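Local coordinates for BH0493 protein (PDB 2QEE) that binds zinc and is probably a metal-dependent hydrolase or related enzyme of the amidohydrolase superfamily, its exact reaction unassigned, at residues C[155-160]-C[214-219]; C[174-179]-C[239-244]. All coordinates share one frame; numbering follows the deposited sequence.

How the contacts relate
Contacts 1 and 2 have centres 21 Å apart and nearest atoms about 10 Å apart, so they do not touch directly. Their segments alternate along the chain, in the order 155-160, 174-179, 214-219, 239-244, so the loop of chain closed by each contact contains one segment of the other. Helices 200-217 and 237-253 connect the two: Ile214 of contact 1 packs on Val249, beyond contact 2 on its helix, while Leu176 of contact 2 meets Val206 and Leu210, upstream of contact 1. Both contacts lie away from the zinc ligands. They join helices around successive parallel strands, consistent with the alpha/beta barrel of amidohydrolases.

Contact 1: C[155-160]-C[214-219]; sequences ISWLEG and IERMDP
Met217 lies across one face of the Trp157 indole, the two side chains meeting at about a right angle. Its CG sits 3.8 Å from the centroid of the Trp157 six-membered ring and only 3° off the ring normal, which defines a CH-pi contact. The rest of the thioether runs over the same face toward the pyrrole side, bringing Met217 CE to 3.7 Å from Trp157 NE1. Met217 SD is oblique, 4.8 Å from that six-membered centroid and 21° off its normal. Beside this pair, Leu158 CD2 stands over the centre of one guanidinium face of Arg216, 3.9 Å from Arg216 NE. A bend at chi3 (-69°) turns that guanidinium out of line with its chain, which otherwise extends with CG anti to the backbone N. An alanine at Trp157 is likely to leave Met217 CG and CE without their aromatic surface and open a gap between the two helix ends. In the next shell, Phe36 meets the indole edge-to-face, and Trp213 adds a cation-pi contact to Arg216. Helix 151-158 ends in a Schellman motif with Gly160 at positive phi, beside the last turn of helix 200-217; the Met217-Trp157 pair, a Met-aromatic contact, joins the C-terminal ends of these two helices.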
loop_
_atom_site.group_PDB
_atom_site.type_symbol
_atom_site.label_atom_id
_atom_site.label_comp_id
_atom_site.label_asym_id
_atom_site.label_seq_id
_atom_site.Cartn_x
_atom_site.Cartn_y
_atom_site.Cartn_z
ATOM N N ILE C 155 33.039 -3.182 27.741
ATOM C CA ILE C 155 34.451 -2.975 28.173
ATOM C C ILE C 155 34.947 -1.530 28.010
ATOM O O ILE C 155 35.440 -0.901 28.983
ATOM C CB ILE C 155 35.406 -3.957 27.447
ATOM C CG1 ILE C 155 35.120 -5.396 27.925
ATOM C CG2 ILE C 155 36.849 -3.624 27.780
ATOM C CD1 ILE C 155 36.059 -6.502 27.372
ATOM N N SER C 156 34.802 -1.010 26.791
ATOM C CA SER C 156 35.227 0.351 26.490
ATOM C C SER C 156 34.551 1.342 27.443
ATOM O O SER C 156 35.192 2.267 27.956
ATOM C CB SER C 156 34.935 0.692 25.022
ATOM O OG SER C 156 35.603 -0.202 24.142
ATOM N N TRP C 157 33.251 1.150 27.686
ATOM C CA TRP C 157 32.513 2.015 28.570
ATOM C C TRP C 157 33.093 1.937 29.969
ATOM O O TRP C 157 33.331 2.951 30.607
ATOM C CB TRP C 157 31.044 1.626 28.618
ATOM C CG TRP C 157 30.343 2.021 27.298
ATOM C CD1 TRP C 157 29.881 1.178 26.318
ATOM C CD2 TRP C 157 30.078 3.360 26.839
ATOM N NE1 TRP C 157 29.319 1.917 25.271
ATOM C CE2 TRP C 157 29.423 3.254 25.575
ATOM C CE3 TRP C 157 30.304 4.634 27.379
ATOM C CZ2 TRP C 157 29.039 4.398 24.831
ATOM C CZ3 TRP C 157 29.910 5.768 26.646
ATOM C CH2 TRP C 157 29.270 5.624 25.379
ATOM N N LEU C 158 33.262 0.708 30.424
ATOM C CA LEU C 158 33.800 0.483 31.775
ATOM C C LEU C 158 35.242 0.956 31.893
ATOM O O LEU C 158 35.654 1.348 32.985
ATOM C CB LEU C 158 33.596 -0.973 32.209
ATOM C CG LEU C 158 32.123 -1.369 32.516
ATOM C CD1 LEU C 158 31.986 -2.838 32.889
ATOM C CD2 LEU C 158 31.366 -0.483 33.555
ATOM N N GLU C 159 35.994 0.926 30.797
ATOM C CA GLU C 159 37.361 1.482 30.756
ATOM C C GLU C 159 37.387 2.993 30.706
ATOM O O GLU C 159 38.476 3.581 30.702
ATOM C CB GLU C 159 38.171 0.940 29.583
ATOM C CG GLU C 159 38.541 -0.503 29.695
ATOM C CD GLU C 159 39.291 -1.001 28.486
ATOM O OE1 GLU C 159 39.927 -2.079 28.587
ATOM O OE2 GLU C 159 39.250 -0.332 27.422
ATOM N N GLY C 160 36.216 3.642 30.681
ATOM C CA GLY C 160 36.185 5.094 30.728
ATOM C C GLY C 160 36.256 5.774 29.364
ATOM O O GLY C 160 36.257 7.011 29.302
ATOM N N ILE C 214 22.584 5.459 31.943
ATOM C CA ILE C 214 22.281 6.825 31.513
ATOM C C ILE C 214 23.417 7.740 31.929
ATOM O O ILE C 214 23.922 8.485 31.121
ATOM C CB ILE C 214 20.943 7.321 32.065
ATOM C CG1 ILE C 214 19.760 6.630 31.319
ATOM C CG2 ILE C 214 20.843 8.889 31.905
ATOM C CD1 ILE C 214 18.445 6.804 31.978
ATOM N N GLU C 215 23.846 7.642 33.184
ATOM C CA GLU C 215 24.922 8.478 33.703
ATOM C C GLU C 215 26.207 8.236 32.916
ATOM O O GLU C 215 26.898 9.161 32.502
ATOM C CB GLU C 215 25.128 8.138 35.182
ATOM C CG GLU C 215 26.394 8.683 35.805
ATOM C CD GLU C 215 26.444 8.420 37.296
ATOM O OE1 GLU C 215 25.736 7.498 37.784
ATOM O OE2 GLU C 215 27.191 9.156 37.987
ATOM N N ARG C 216 26.517 6.974 32.702
ATOM C CA ARG C 216 27.699 6.587 31.980
ATOM C C ARG C 216 27.737 7.029 30.486
ATOM O O ARG C 216 28.772 7.517 29.980
ATOM C CB ARG C 216 27.861 5.078 32.078
ATOM C CG ARG C 216 29.216 4.576 31.687
ATOM C CD ARG C 216 29.405 3.106 32.160
ATOM N NE ARG C 216 29.512 2.925 33.627
ATOM C CZ ARG C 216 28.666 2.213 34.375
ATOM N NH1 ARG C 216 27.630 1.592 33.835
ATOM N NH2 ARG C 216 28.860 2.108 35.679
ATOM N N MET C 217 26.628 6.810 29.778
ATOM C CA MET C 217 26.622 6.947 28.317
ATOM C C MET C 217 26.131 8.301 27.836
ATOM O O MET C 217 26.405 8.678 26.676
ATOM C CB MET C 217 25.695 5.891 27.721
ATOM C CG MET C 217 26.250 4.501 27.667
ATOM S SD MET C 217 25.047 3.432 26.826
ATOM C CE MET C 217 25.964 1.896 26.832
ATOM N N ASP C 218 25.361 8.976 28.682
ATOM C CA ASP C 218 24.636 10.183 28.327
ATOM C C ASP C 218 23.817 9.983 27.026
ATOM O O ASP C 218 23.891 10.792 26.115
ATOM C CB ASP C 218 25.570 11.375 28.160
ATOM C CG ASP C 218 24.806 12.682 28.036
ATOM O OD1 ASP C 218 23.616 12.766 28.463
ATOM O OD2 ASP C 218 25.386 13.644 27.490
ATOM N N PRO C 219 22.956 8.968 27.003
ATOM C CA PRO C 219 22.310 8.601 25.729
ATOM C C PRO C 219 21.308 9.678 25.326
ATOM O O PRO C 219 20.668 10.311 26.189
ATOM C CB PRO C 219 21.578 7.285 26.103
ATOM C CG PRO C 219 21.194 7.485 27.553
ATOM C CD PRO C 219 22.437 8.172 28.132
#

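Contact 2: C[174-179]-C[239-244]; sequences DPLLNE and GRIIRD
Leu177 and Ile241 mark the nearest approach of the backbones, 6.6 Å between their CA atoms, where the axes of helix 174-178 and of the 239-244 part of helix 237-253 run at 109° between their N-to-C directions. Ile241 points toward the other helix and divides its two branches between neighbouring leucines. With chi1 at -65°, CG1 lies anti to the carbonyl carbon, which carries CD1 to Leu176, and CG2 lies anti to the backbone N, on the side of Leu177. CG2 of Ile241 meets CD1 of Leu177 at 3.9 Å, while CD1 of Ile241 reaches the backbone carbonyl of Leu176, 3.3 Å from its O. That oxygen is buried here and has no polar partner in the model, so a methyl group is packed tightly against an unsatisfied acceptor. A further apolar touch, 4.2 Å from Leu177 CD2 to Ile242 CG1, extends the seam by one residue.

Within the second helix, Arg243 grips the Asp244 carboxylate side-on in a salt bridge: NE hydrogen-bonds OD1 at 2.8 Å from above the carboxylate plane, and NH2 hydrogen-bonds OD2 almost straight, at 178°. Trp198 NE1 also hydrogen-bonds Asp244 OD2. Behind the seam, Leu177 rests on Val224 of strand 222-226. Helix 237-253 links that strand to the parallel strand 257-264, so the contact packs a short helix following strand 171-172 against the helix of a beta-alpha-beta crossover.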
loop_
_atom_site.group_PDB
_atom_site.type_symbol
_atom_site.label_atom_id
_atom_site.label_comp_id
_atom_site.label_asym_id
_atom_site.label_seq_id
_atom_site.Cartn_x
_atom_site.Cartn_y
_atom_site.Cartn_z
ATOM N N ASP C 174 17.068 -4.166 24.363
ATOM C CA ASP C 174 16.378 -5.398 23.944
ATOM C C ASP C 174 16.546 -6.552 24.992
ATOM O O ASP C 174 15.552 -7.145 25.398
ATOM C CB ASP C 174 16.832 -5.838 22.547
ATOM C CG ASP C 174 16.408 -4.818 21.479
ATOM O OD1 ASP C 174 16.416 -3.639 21.782
ATOM O OD2 ASP C 174 16.045 -5.200 20.375
ATOM N N PRO C 175 17.789 -6.833 25.421
ATOM C CA PRO C 175 17.985 -8.002 26.308
ATOM C C PRO C 175 17.243 -7.841 27.608
ATOM O O PRO C 175 16.692 -8.839 28.142
ATOM C CB PRO C 175 19.501 -8.018 26.530
ATOM C CG PRO C 175 20.072 -7.369 25.228
ATOM C CD PRO C 175 19.081 -6.199 25.076
ATOM N N LEU C 176 17.208 -6.623 28.131
ATOM C CA LEU C 176 16.433 -6.327 29.323
ATOM C C LEU C 176 14.921 -6.412 29.158
ATOM O O LEU C 176 14.237 -7.021 29.961
ATOM C CB LEU C 176 16.823 -4.980 29.918
ATOM C CG LEU C 176 16.011 -4.499 31.116
ATOM C CD1 LEU C 176 16.490 -5.333 32.351
ATOM C CD2 LEU C 176 16.238 -2.996 31.411
ATOM N N LEU C 177 14.391 -5.766 28.129
ATOM C CA LEU C 177 12.944 -5.777 27.979
ATOM C C LEU C 177 12.394 -7.083 27.412
ATOM O O LEU C 177 11.312 -7.477 27.811
ATOM C CB LEU C 177 12.486 -4.600 27.073
ATOM C CG LEU C 177 12.367 -3.225 27.729
ATOM C CD1 LEU C 177 13.525 -2.945 28.593
ATOM C CD2 LEU C 177 12.284 -2.137 26.661
ATOM N N ASN C 178 13.119 -7.688 26.463
ATOM C CA ASN C 178 12.621 -8.816 25.662
ATOM C C ASN C 178 13.085 -10.162 26.197
ATOM O O ASN C 178 12.482 -11.183 25.866
ATOM C CB ASN C 178 13.095 -8.716 24.215
ATOM C CG ASN C 178 12.483 -7.516 23.499
ATOM O OD1 ASN C 178 11.517 -6.934 24.002
ATOM N ND2 ASN C 178 13.104 -7.101 22.383
ATOM N N GLU C 179 14.161 -10.167 26.976
ATOM C CA GLU C 179 14.750 -11.443 27.463
ATOM C C GLU C 179 15.019 -11.408 28.965
ATOM O O GLU C 179 16.045 -11.963 29.435
ATOM C CB GLU C 179 16.030 -11.732 26.697
ATOM C CG GLU C 179 15.766 -12.065 25.245
ATOM C CD GLU C 179 17.031 -12.161 24.471
ATOM O OE1 GLU C 179 17.380 -13.301 24.075
ATOM O OE2 GLU C 179 17.686 -11.111 24.277
ATOM N N GLY C 239 6.137 -5.563 29.805
ATOM C CA GLY C 239 5.059 -4.611 30.122
ATOM C C GLY C 239 5.372 -4.043 31.496
ATOM O O GLY C 239 5.171 -2.840 31.743
ATOM N N ARG C 240 5.851 -4.897 32.407
ATOM C CA ARG C 240 6.149 -4.402 33.777
ATOM C C ARG C 240 7.373 -3.506 33.840
ATOM O O ARG C 240 7.339 -2.453 34.528
ATOM C CB ARG C 240 6.255 -5.525 34.809
ATOM C CG ARG C 240 4.915 -6.172 35.027
ATOM C CD ARG C 240 4.928 -7.197 36.172
ATOM N NE ARG C 240 5.656 -8.373 35.742
ATOM C CZ ARG C 240 5.086 -9.470 35.240
ATOM N NH1 ARG C 240 3.762 -9.587 35.128
ATOM N NH2 ARG C 240 5.865 -10.451 34.844
ATOM N N ILE C 241 8.435 -3.902 33.136
ATOM C CA ILE C 241 9.663 -3.114 33.086
ATOM C C ILE C 241 9.383 -1.742 32.441
ATOM O O ILE C 241 9.789 -0.704 32.967
ATOM C CB ILE C 241 10.782 -3.828 32.374
ATOM C CG1 ILE C 241 11.214 -5.099 33.166
ATOM C CG2 ILE C 241 11.996 -2.874 32.203
ATOM C CD1 ILE C 241 12.195 -6.041 32.369
ATOM N N ILE C 242 8.617 -1.726 31.330
ATOM C CA ILE C 242 8.299 -0.441 30.691
ATOM C C ILE C 242 7.478 0.456 31.610
ATOM O O ILE C 242 7.841 1.640 31.842
ATOM C CB ILE C 242 7.574 -0.632 29.319
ATOM C CG1 ILE C 242 8.498 -1.383 28.371
ATOM C CG2 ILE C 242 7.050 0.742 28.767
ATOM C CD1 ILE C 242 7.848 -1.715 26.968
ATOM N N ARG C 243 6.423 -0.116 32.189
ATOM C CA ARG C 243 5.505 0.614 33.095
ATOM C C ARG C 243 6.215 1.095 34.362
ATOM O O ARG C 243 6.178 2.286 34.706
ATOM C CB ARG C 243 4.312 -0.258 33.510
ATOM C CG ARG C 243 3.243 0.456 34.334
ATOM C CD ARG C 243 2.285 -0.528 35.039
ATOM N NE ARG C 243 2.997 -1.536 35.832
ATOM C CZ ARG C 243 2.569 -2.791 36.057
ATOM N NH1 ARG C 243 1.429 -3.216 35.563
ATOM N NH2 ARG C 243 3.310 -3.627 36.777
ATOM N N ASP C 244 6.880 0.168 35.037
ATOM C CA ASP C 244 7.393 0.448 36.383
ATOM C C ASP C 244 8.766 1.092 36.412
ATOM O O ASP C 244 9.108 1.732 37.411
ATOM C CB ASP C 244 7.449 -0.834 37.232
ATOM C CG ASP C 244 6.093 -1.403 37.553
ATOM O OD1 ASP C 244 5.073 -0.682 37.470
ATOM O OD2 ASP C 244 6.067 -2.621 37.893
#